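Local coordinates for putative type III secretion protein YscO (Vibrio parahaemolyticus, PDB 4MH6) that probably serves type III secretion as a YscO-family protein, a long helical hairpin whose precise function has not been established, at residues A[78-83]-A[98-103]. Numbering follows the deposited sequence.
Sequences RRFAKA and QEIALL
Arg79 reaches across to Glu99 and forms a salt bridge, its NE donating a hydrogen bond to OE1 over 2.9 Å with an N-H...O angle of 159°. The carboxylate oxygen lies close to the guanidinium plane, at its edge, whereas NE meets OE1 from above the carboxylate plane; the two flat groups are turned 70° apart. Glutamate suits this place because its extended chain carries a carboxylate to the arginine. Leu103 offers a methyl to the flat cation: its CD1 covers one guanidinium face, 3.9 Å from Arg79 NH1. Arginine adds methylenes, extended from CG to NE, that pack against Ile100, with CD 4.2 Å from Ile100 CG1, and carry the charge to Glu99. The CG1 branch of Ile100, with CD1 anti to CA (chi2 174°), extends a terminal methyl over the face of the Phe80 ring, 3.7 Å from the centroid, a CH-pi contact; the exposed phenylalanine thus lays a flat apolar surface against a buried isoleucine. Behind these pairs, Glu75, one turn earlier on the arginine's own helix, forms a salt bridge with NH1, so carboxylates from both helices hold the guanidinium. Tyr68 OH is hydrogen-bonded to the carbonyl O of Leu103. The segments run antiparallel, their axes 10.7 Å apart, near the turn of the hairpin formed by helices 18-84 and 90-167, within the predicted coiled coil; Ala83 meets Leu93 and Leu96 closer to that turn.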
loop_
_atom_site.group_PDB
_atom_site.type_symbol
_atom_site.label_atom_id
_atom_site.label_comp_id
_atom_site.label_asym_id
_atom_site.label_seq_id
_atom_site.Cartn_x
_atom_site.Cartn_y
_atom_site.Cartn_z
ATOM N N ARG A 78 -24.948 2.544 37.583
ATOM C CA ARG A 78 -26.305 2.110 37.878
ATOM C C ARG A 78 -26.283 0.845 38.719
ATOM O O ARG A 78 -27.049 0.687 39.665
ATOM C CB ARG A 78 -27.044 1.873 36.569
ATOM C CG ARG A 78 -27.477 3.175 35.916
ATOM C CD ARG A 78 -27.810 3.007 34.454
ATOM N NE ARG A 78 -28.731 1.901 34.211
ATOM C CZ ARG A 78 -30.048 1.975 34.312
ATOM N NH1 ARG A 78 -30.640 3.102 34.677
ATOM N NH2 ARG A 78 -30.770 0.909 34.046
ATOM N N ARG A 79 -25.370 -0.046 38.385
ATOM C CA ARG A 79 -25.253 -1.299 39.091
ATOM C C ARG A 79 -24.620 -1.155 40.461
ATOM O O ARG A 79 -24.969 -1.890 41.380
ATOM C CB ARG A 79 -24.539 -2.312 38.212
ATOM C CG ARG A 79 -25.449 -2.754 37.090
ATOM C CD ARG A 79 -24.706 -3.565 36.061
ATOM N NE ARG A 79 -25.620 -4.060 35.030
ATOM C CZ ARG A 79 -26.116 -3.317 34.046
ATOM N NH1 ARG A 79 -25.830 -2.015 33.960
ATOM N NH2 ARG A 79 -26.928 -3.869 33.162
ATOM N N PHE A 80 -23.684 -0.231 40.612
ATOM C CA PHE A 80 -23.120 -0.033 41.928
ATOM C C PHE A 80 -24.175 0.601 42.848
ATOM O O PHE A 80 -24.240 0.294 44.034
ATOM C CB PHE A 80 -21.892 0.862 41.888
ATOM C CG PHE A 80 -20.676 0.215 41.296
ATOM C CD1 PHE A 80 -20.153 -0.947 41.852
ATOM C CD2 PHE A 80 -19.978 0.828 40.253
ATOM C CE1 PHE A 80 -19.009 -1.525 41.331
ATOM C CE2 PHE A 80 -18.828 0.253 39.743
ATOM C CZ PHE A 80 -18.346 -0.923 40.278
ATOM N N ALA A 81 -24.983 1.493 42.276
ATOM C CA ALA A 81 -26.035 2.203 43.000
ATOM C C ALA A 81 -27.114 1.232 43.460
ATOM O O ALA A 81 -27.519 1.249 44.619
ATOM C CB ALA A 81 -26.639 3.293 42.120
ATOM N N LYS A 82 -27.576 0.380 42.553
ATOM C CA LYS A 82 -28.595 -0.602 42.908
ATOM C C LYS A 82 -28.089 -1.417 44.086
ATOM O O LYS A 82 -28.767 -1.544 45.097
ATOM C CB LYS A 82 -28.910 -1.515 41.719
ATOM C CG LYS A 82 -30.031 -2.498 41.983
ATOM C CD LYS A 82 -30.393 -3.244 40.719
ATOM C CE LYS A 82 -31.491 -4.262 40.971
ATOM N NZ LYS A 82 -31.815 -5.042 39.741
ATOM N N ALA A 83 -26.874 -1.943 43.949
ATOM C CA ALA A 83 -26.239 -2.747 44.993
ATOM C C ALA A 83 -26.110 -2.011 46.329
ATOM O O ALA A 83 -26.268 -2.620 47.389
ATOM C CB ALA A 83 -24.868 -3.206 44.529
ATOM N N GLN A 98 -20.739 -9.423 37.916
ATOM C CA GLN A 98 -20.383 -10.084 36.678
ATOM C C GLN A 98 -20.858 -9.256 35.492
ATOM O O GLN A 98 -20.209 -9.221 34.446
ATOM C CB GLN A 98 -20.939 -11.503 36.573
ATOM C CG GLN A 98 -20.479 -12.125 35.266
ATOM C CD GLN A 98 -20.667 -13.611 35.154
ATOM O OE1 GLN A 98 -20.108 -14.232 34.239
ATOM N NE2 GLN A 98 -21.434 -14.206 36.070
ATOM N N GLU A 99 -22.011 -8.617 35.641
ATOM C CA GLU A 99 -22.535 -7.784 34.565
ATOM C C GLU A 99 -21.557 -6.664 34.274
ATOM O O GLU A 99 -21.320 -6.341 33.119
ATOM C CB GLU A 99 -23.917 -7.239 34.900
ATOM C CG GLU A 99 -24.999 -8.283 34.756
ATOM C CD GLU A 99 -26.371 -7.768 35.139
ATOM O OE1 GLU A 99 -26.452 -6.725 35.819
ATOM O OE2 GLU A 99 -27.375 -8.418 34.772
ATOM N N ILE A 100 -20.968 -6.117 35.333
ATOM C CA ILE A 100 -19.984 -5.059 35.217
ATOM C C ILE A 100 -18.758 -5.579 34.473
ATOM O O ILE A 100 -18.246 -4.934 33.548
ATOM C CB ILE A 100 -19.575 -4.530 36.601
ATOM C CG1 ILE A 100 -20.697 -3.674 37.163
ATOM C CG2 ILE A 100 -18.342 -3.650 36.501
ATOM C CD1 ILE A 100 -20.470 -3.209 38.585
ATOM N N ALA A 101 -18.300 -6.746 34.885
ATOM C CA ALA A 101 -17.154 -7.366 34.267
ATOM C C ALA A 101 -17.409 -7.516 32.775
ATOM O O ALA A 101 -16.575 -7.128 31.963
ATOM C CB ALA A 101 -16.889 -8.726 34.905
ATOM N N LEU A 102 -18.571 -8.046 32.410
ATOM C CA LEU A 102 -18.889 -8.252 30.999
ATOM C C LEU A 102 -18.924 -6.941 30.219
ATOM O O LEU A 102 -18.486 -6.874 29.070
ATOM C CB LEU A 102 -20.201 -9.035 30.851
ATOM C CG LEU A 102 -20.086 -10.510 31.272
ATOM C CD1 LEU A 102 -21.442 -11.169 31.471
ATOM C CD2 LEU A 102 -19.241 -11.313 30.281
ATOM N N LEU A 103 -19.454 -5.905 30.853
ATOM C CA LEU A 103 -19.519 -4.584 30.254
ATOM C C LEU A 103 -18.108 -4.066 29.995
ATOM O O LEU A 103 -17.835 -3.485 28.952
ATOM C CB LEU A 103 -20.260 -3.621 31.188
ATOM C CG LEU A 103 -21.776 -3.801 31.286
ATOM C CD1 LEU A 103 -22.351 -2.998 32.437
ATOM C CD2 LEU A 103 -22.451 -3.417 29.985
#